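Local coordinates for protein L-asparaginase 1 (Escherichia coli, PDB 6NXC) that catalyses the hydrolysis of L-asparagine to L-aspartate and ammonium, working as an allosterically regulated cytoplasmic homotetramer, at residues S25-Y30 and D103-L108; D94-Y99 and L222-I227. The protein carries 1 engineered substitution. All blocks are in the same frame, centred on the assembly; numbering follows the deposited sequence.

How the contacts relate
From the N terminus, strand 25-32 comes first, and contact 1 ties its residues 25-30 to 103-108, closing a loop of 72 residues that contains strand 68-78 and helix 85-98. Segment 94-99 lies at the C-terminal part of that helix, just before strand 104-108. Contact 2 joins it to 222-227, across 122 residues that include the other six strands of the large N-terminal sheet. The two loops therefore cross instead of nesting. Their centres lie about 14 Å apart, and helix 85-98 joins them: Tyr27 OH lies 2.8 Å from Asp94 OD1, a probable hydrogen bond, and Phe105 packs on Tyr99. The helix is thus held between the strand pair and the later 222-227 segment.

Contact 1: residues S25-Y30 and D103-L108; sequences SIYVAY and DGFVIL
Tyr27 and Val106 lie at the middle of a parallel strand pair, where Val106 N donates to Tyr27 O at 2.8 Å. Before it Tyr27 N reaches Gly104 O, and beyond it Ala29 N reaches Val106 O and Leu108 N reaches Ala29 O, all at similar lengths. The packing is close on both faces of the sheet. On one, Ile26 CG2 meets Val106 CG2 at 3.9 Å and Val28 CG1 touches Leu108 CD1, with helix 148-161 covering Ile26, Val28 and Val106. On the other, Phe105 CD1 sits 3.8 Å from Tyr27 CB, and Ala29 CB meets Ile107 CD1 at 3.7 Å. With CG anti to the backbone N (chi1 -176°), the Tyr27 ring leans away from strand 104-108; its hydroxyl bonds Asp94 and its ring stacks on His98. The partly exposed end, by contrast, is held by polar bonds. There Asp103 N donates almost straight to Ser25 O (172° at the hydrogen), while Asp103 OD2 takes Ser25 N at 2.9 Å on its anti side, so one residue grips both backbone polar atoms of the other. At the far end the strands run on toward Thr34, the active-site nucleophile, and substrate-binding Thr111. Neighbouring parallel strands whose C-terminal ends lead to the catalytic loops are characteristic of the alpha/beta N-terminal domain of asparaginases.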
loop_
_atom_site.group_PDB
_atom_site.type_symbol
_atom_site.label_atom_id
_atom_site.label_comp_id
_atom_site.label_asym_id
_atom_site.label_seq_id
_atom_site.Cartn_x
_atom_site.Cartn_y
_atom_site.Cartn_z
ATOM N N SER B 25 30.012 -4.366 -20.400
ATOM C CA SER B 25 30.425 -5.677 -19.899
ATOM C C SER B 25 30.194 -5.672 -18.402
ATOM O O SER B 25 30.876 -4.897 -17.699
ATOM C CB SER B 25 31.850 -5.851 -20.325
ATOM O OG SER B 25 32.286 -7.128 -20.001
ATOM N N ILE B 26 29.355 -6.569 -17.949
ATOM C CA ILE B 26 28.980 -6.653 -16.518
ATOM C C ILE B 26 29.568 -7.937 -15.921
ATOM O O ILE B 26 29.538 -9.041 -16.519
ATOM C CB ILE B 26 27.466 -6.575 -16.353
ATOM C CG1 ILE B 26 26.796 -5.389 -17.086
ATOM C CG2 ILE B 26 27.083 -6.627 -14.883
ATOM C CD1 ILE B 26 27.346 -4.045 -16.667
ATOM N N TYR B 27 30.159 -7.785 -14.778
ATOM C CA TYR B 27 30.690 -8.924 -14.006
ATOM C C TYR B 27 29.621 -9.429 -13.035
ATOM O O TYR B 27 29.085 -8.627 -12.194
ATOM C CB TYR B 27 31.921 -8.484 -13.234
ATOM C CG TYR B 27 32.643 -9.569 -12.463
ATOM C CD1 TYR B 27 33.524 -10.429 -13.131
ATOM C CD2 TYR B 27 32.537 -9.696 -11.082
ATOM C CE1 TYR B 27 34.253 -11.389 -12.459
ATOM C CE2 TYR B 27 33.257 -10.685 -10.391
ATOM C CZ TYR B 27 34.134 -11.508 -11.085
ATOM O OH TYR B 27 34.918 -12.421 -10.434
ATOM N N VAL B 28 29.401 -10.747 -13.046
ATOM C CA VAL B 28 28.375 -11.324 -12.127
ATOM C C VAL B 28 29.145 -12.254 -11.151
ATOM O O VAL B 28 29.697 -13.248 -11.610
ATOM C CB VAL B 28 27.357 -12.101 -12.927
ATOM C CG1 VAL B 28 26.274 -12.686 -11.971
ATOM C CG2 VAL B 28 26.682 -11.286 -13.996
ATOM N N ALA B 29 29.070 -11.912 -9.883
ATOM C CA ALA B 29 29.615 -12.673 -8.731
ATOM C C ALA B 29 28.496 -13.606 -8.295
ATOM O O ALA B 29 27.563 -13.178 -7.618
ATOM C CB ALA B 29 30.118 -11.722 -7.684
ATOM N N TYR B 30 28.576 -14.861 -8.729
ATOM C CA TYR B 30 27.615 -15.895 -8.325
ATOM C C TYR B 30 28.074 -16.442 -6.934
ATOM O O TYR B 30 28.830 -17.358 -6.896
ATOM C CB TYR B 30 27.493 -16.897 -9.449
ATOM C CG TYR B 30 26.533 -18.021 -9.133
ATOM C CD1 TYR B 30 25.534 -17.876 -8.233
ATOM C CD2 TYR B 30 26.749 -19.258 -9.713
ATOM C CE1 TYR B 30 24.669 -18.934 -7.953
ATOM C CE2 TYR B 30 25.904 -20.322 -9.451
ATOM C CZ TYR B 30 24.844 -20.147 -8.606
ATOM O OH TYR B 30 24.049 -21.223 -8.303
ATOM N N ASP B 103 32.225 -2.780 -16.489
ATOM C CA ASP B 103 31.465 -1.516 -16.388
ATOM C C ASP B 103 30.552 -1.518 -15.190
ATOM O O ASP B 103 29.937 -0.516 -14.844
ATOM C CB ASP B 103 30.731 -1.287 -17.679
ATOM C CG ASP B 103 31.645 -1.187 -18.883
ATOM O OD1 ASP B 103 32.669 -0.514 -18.693
ATOM O OD2 ASP B 103 31.406 -1.920 -19.929
ATOM N N GLY B 104 30.330 -2.679 -14.622
ATOM C CA GLY B 104 29.450 -2.811 -13.446
ATOM C C GLY B 104 29.478 -4.213 -12.896
ATOM O O GLY B 104 29.985 -5.132 -13.582
ATOM N N PHE B 105 28.793 -4.406 -11.765
ATOM C CA PHE B 105 28.897 -5.643 -10.962
ATOM C C PHE B 105 27.491 -6.028 -10.507
ATOM O O PHE B 105 26.816 -5.195 -9.871
ATOM C CB PHE B 105 29.873 -5.317 -9.817
ATOM C CG PHE B 105 31.194 -4.841 -10.371
ATOM C CD1 PHE B 105 32.227 -5.727 -10.663
ATOM C CD2 PHE B 105 31.373 -3.495 -10.575
ATOM C CE1 PHE B 105 33.402 -5.264 -11.242
ATOM C CE2 PHE B 105 32.506 -3.038 -11.226
ATOM C CZ PHE B 105 33.471 -3.934 -11.616
ATOM N N VAL B 106 27.132 -7.256 -10.727
ATOM C CA VAL B 106 25.918 -7.836 -10.097
ATOM C C VAL B 106 26.351 -8.945 -9.157
ATOM O O VAL B 106 27.162 -9.853 -9.550
ATOM C CB VAL B 106 24.973 -8.345 -11.181
ATOM C CG1 VAL B 106 23.830 -9.173 -10.567
ATOM C CG2 VAL B 106 24.439 -7.200 -12.035
ATOM N N ILE B 107 25.871 -8.874 -7.941
ATOM C CA ILE B 107 26.197 -9.853 -6.911
ATOM C C ILE B 107 24.935 -10.732 -6.820
ATOM O O ILE B 107 23.932 -10.247 -6.274
ATOM C CB ILE B 107 26.615 -9.202 -5.587
ATOM C CG1 ILE B 107 27.696 -8.101 -5.652
ATOM C CG2 ILE B 107 27.068 -10.213 -4.589
ATOM C CD1 ILE B 107 28.906 -8.456 -6.461
ATOM N N LEU B 108 25.037 -11.994 -7.244
ATOM C CA LEU B 108 23.912 -12.930 -7.119
ATOM C C LEU B 108 24.071 -13.589 -5.750
ATOM O O LEU B 108 25.238 -14.078 -5.461
ATOM C CB LEU B 108 23.999 -14.029 -8.176
ATOM C CG LEU B 108 23.313 -13.744 -9.484
ATOM C CD1 LEU B 108 23.402 -14.982 -10.403
ATOM C CD2 LEU B 108 21.857 -13.359 -9.260
#

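Contact 2: residues D94-Y99 and L222-I227; sequences DIKAHY and LIVHPI
A small, mostly apolar contact with one hydrogen bond at its exposed edge joins the C-terminal end of helix 85-98 to the segment around the short strand 223-224, away from the annotated sites. Leu222 is its centre. Its CB lies over one face of the Tyr99 ring in a CH-pi contact, 3.9 Å from the ring centroid and 16° off the ring normal, while its CD2 branch reaches the other part of the ring, 3.8 Å from Tyr99 CG. The ring is brought to this leucine by a first torsion that sets CG anti to the backbone N (chi1 -173°). Beyond the ring the tyrosine hydroxyl is hydrogen-bonded to Gly129 N, and Lys130 makes a cation-pi contact with the ring, so the aromatic group is held by more than the leucine. A leucine in place of Tyr99 would probably leave Gly129 N without this acceptor and the Leu222 side chain without the flat surface on which it rests. Alongside, Lys96 runs past Leu222 and Val224 in the opposite sense. Lys96 CB packs at 3.6 Å on Val224 CG2, and a bend at chi2 (61°) turns the rest of the chain toward Leu222, where Lys96 CD comes within 4.0 Å of Leu222 CD2. Lys96 NZ then donates to Leu222 O at 2.9 Å, from a position tilted out of the carbonyl plane. Farther in, Ile95 CG2 approaches Leu222 CD2 more distantly. Leu125 touches Ile95, Leu222 and Val224, and its strand 125-126, which directly follows helix 114-124, pairs antiparallel with 223-224, placing this small sheet against helix 85-98.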
loop_
_atom_site.group_PDB
_atom_site.type_symbol
_atom_site.label_atom_id
_atom_site.label_comp_id
_atom_site.label_asym_id
_atom_site.label_seq_id
_atom_site.Cartn_x
_atom_site.Cartn_y
_atom_site.Cartn_z
ATOM N N ASP B 94 36.760 -9.410 -4.495
ATOM C CA ASP B 94 36.501 -9.888 -5.878
ATOM C C ASP B 94 36.082 -8.657 -6.716
ATOM O O ASP B 94 36.464 -8.595 -7.861
ATOM C CB ASP B 94 35.388 -10.922 -5.852
ATOM C CG ASP B 94 35.053 -11.690 -7.112
ATOM O OD1 ASP B 94 35.871 -11.709 -7.927
ATOM O OD2 ASP B 94 33.894 -12.265 -7.206
ATOM N N ILE B 95 35.250 -7.742 -6.177
ATOM C CA ILE B 95 34.863 -6.492 -6.916
ATOM C C ILE B 95 36.142 -5.696 -7.245
ATOM O O ILE B 95 36.343 -5.299 -8.415
ATOM C CB ILE B 95 33.846 -5.658 -6.122
ATOM C CG1 ILE B 95 32.508 -6.384 -6.037
ATOM C CG2 ILE B 95 33.705 -4.214 -6.645
ATOM C CD1 ILE B 95 31.652 -5.865 -4.902
ATOM N N LYS B 96 37.036 -5.517 -6.284
ATOM C CA LYS B 96 38.249 -4.673 -6.425
ATOM C C LYS B 96 39.157 -5.332 -7.456
ATOM O O LYS B 96 39.645 -4.632 -8.353
ATOM C CB LYS B 96 38.978 -4.548 -5.083
ATOM C CG LYS B 96 40.365 -3.861 -5.115
ATOM C CD LYS B 96 40.322 -2.460 -5.594
ATOM C CE LYS B 96 41.658 -1.745 -5.673
ATOM N NZ LYS B 96 41.540 -0.497 -6.499
ATOM N N ALA B 97 39.269 -6.660 -7.416
ATOM C CA ALA B 97 40.061 -7.473 -8.381
ATOM C C ALA B 97 39.625 -7.230 -9.804
ATOM O O ALA B 97 40.527 -7.206 -10.687
ATOM C CB ALA B 97 40.025 -8.929 -8.056
ATOM N N HIS B 98 38.344 -7.011 -10.053
ATOM C CA HIS B 98 37.807 -6.935 -11.417
ATOM C C HIS B 98 37.362 -5.512 -11.740
ATOM O O HIS B 98 36.806 -5.322 -12.839
ATOM C CB HIS B 98 36.712 -7.971 -11.565
ATOM C CG HIS B 98 37.281 -9.344 -11.400
ATOM N ND1 HIS B 98 37.358 -9.969 -10.115
ATOM C CD2 HIS B 98 37.906 -10.183 -12.267
ATOM C CE1 HIS B 98 37.826 -11.205 -10.273
ATOM N NE2 HIS B 98 38.247 -11.334 -11.524
ATOM N N TYR B 99 37.547 -4.571 -10.856
ATOM C CA TYR B 99 36.933 -3.224 -10.979
ATOM C C TYR B 99 37.281 -2.558 -12.282
ATOM O O TYR B 99 36.389 -1.991 -12.928
ATOM C CB TYR B 99 37.376 -2.326 -9.858
ATOM C CG TYR B 99 36.679 -0.986 -9.784
ATOM C CD1 TYR B 99 35.329 -0.840 -9.532
ATOM C CD2 TYR B 99 37.397 0.201 -10.016
ATOM C CE1 TYR B 99 34.745 0.387 -9.403
ATOM C CE2 TYR B 99 36.813 1.432 -9.868
ATOM C CZ TYR B 99 35.478 1.560 -9.551
ATOM O OH TYR B 99 34.967 2.796 -9.391
ATOM N N LEU B 222 39.016 3.098 -6.617
ATOM C CA LEU B 222 38.237 2.378 -5.580
ATOM C C LEU B 222 39.201 2.042 -4.464
ATOM O O LEU B 222 40.305 1.505 -4.746
ATOM C CB LEU B 222 37.645 1.109 -6.203
ATOM C CG LEU B 222 36.847 0.202 -5.259
ATOM C CD1 LEU B 222 35.573 0.892 -4.860
ATOM C CD2 LEU B 222 36.577 -1.126 -5.945
ATOM N N ILE B 223 38.761 2.196 -3.210
ATOM C CA ILE B 223 39.515 1.795 -2.008
ATOM C C ILE B 223 38.658 0.823 -1.209
ATOM O O ILE B 223 37.496 1.134 -0.986
ATOM C CB ILE B 223 39.970 3.012 -1.201
ATOM C CG1 ILE B 223 41.046 3.772 -1.996
ATOM C CG2 ILE B 223 40.471 2.560 0.160
ATOM C CD1 ILE B 223 41.332 5.188 -1.487
ATOM N N VAL B 224 39.182 -0.360 -0.913
ATOM C CA VAL B 224 38.387 -1.310 -0.101
ATOM C C VAL B 224 38.803 -1.244 1.385
ATOM O O VAL B 224 39.978 -1.464 1.691
ATOM C CB VAL B 224 38.442 -2.728 -0.639
ATOM C CG1 VAL B 224 37.610 -3.563 0.348
ATOM C CG2 VAL B 224 37.912 -2.798 -2.073
ATOM N N HIS B 225 37.914 -0.787 2.278
ATOM C CA HIS B 225 38.213 -0.729 3.724
ATOM C C HIS B 225 37.973 -2.129 4.235
ATOM O O HIS B 225 36.990 -2.793 3.858
ATOM C CB HIS B 225 37.300 0.219 4.472
ATOM C CG HIS B 225 37.598 1.636 4.153
ATOM N ND1 HIS B 225 38.650 2.324 4.704
ATOM C CD2 HIS B 225 36.931 2.516 3.369
ATOM C CE1 HIS B 225 38.686 3.551 4.182
ATOM N NE2 HIS B 225 37.625 3.700 3.385
ATOM N N PRO B 226 38.900 -2.664 5.066
ATOM C CA PRO B 226 38.676 -4.003 5.613
ATOM C C PRO B 226 37.445 -4.038 6.510
ATOM O O PRO B 226 37.156 -3.145 7.197
ATOM C CB PRO B 226 39.993 -4.249 6.432
ATOM C CG PRO B 226 40.335 -2.827 6.896
ATOM C CD PRO B 226 40.050 -1.969 5.646
ATOM N N ILE B 227 36.764 -5.186 6.535
ATOM C CA ILE B 227 35.731 -5.465 7.555
ATOM C C ILE B 227 36.149 -6.799 8.118
ATOM O O ILE B 227 36.376 -7.820 7.351
ATOM C CB ILE B 227 34.239 -5.488 7.160
ATOM C CG1 ILE B 227 33.533 -4.152 7.050
ATOM C CG2 ILE B 227 33.440 -6.251 8.234
ATOM C CD1 ILE B 227 32.010 -4.279 6.787
#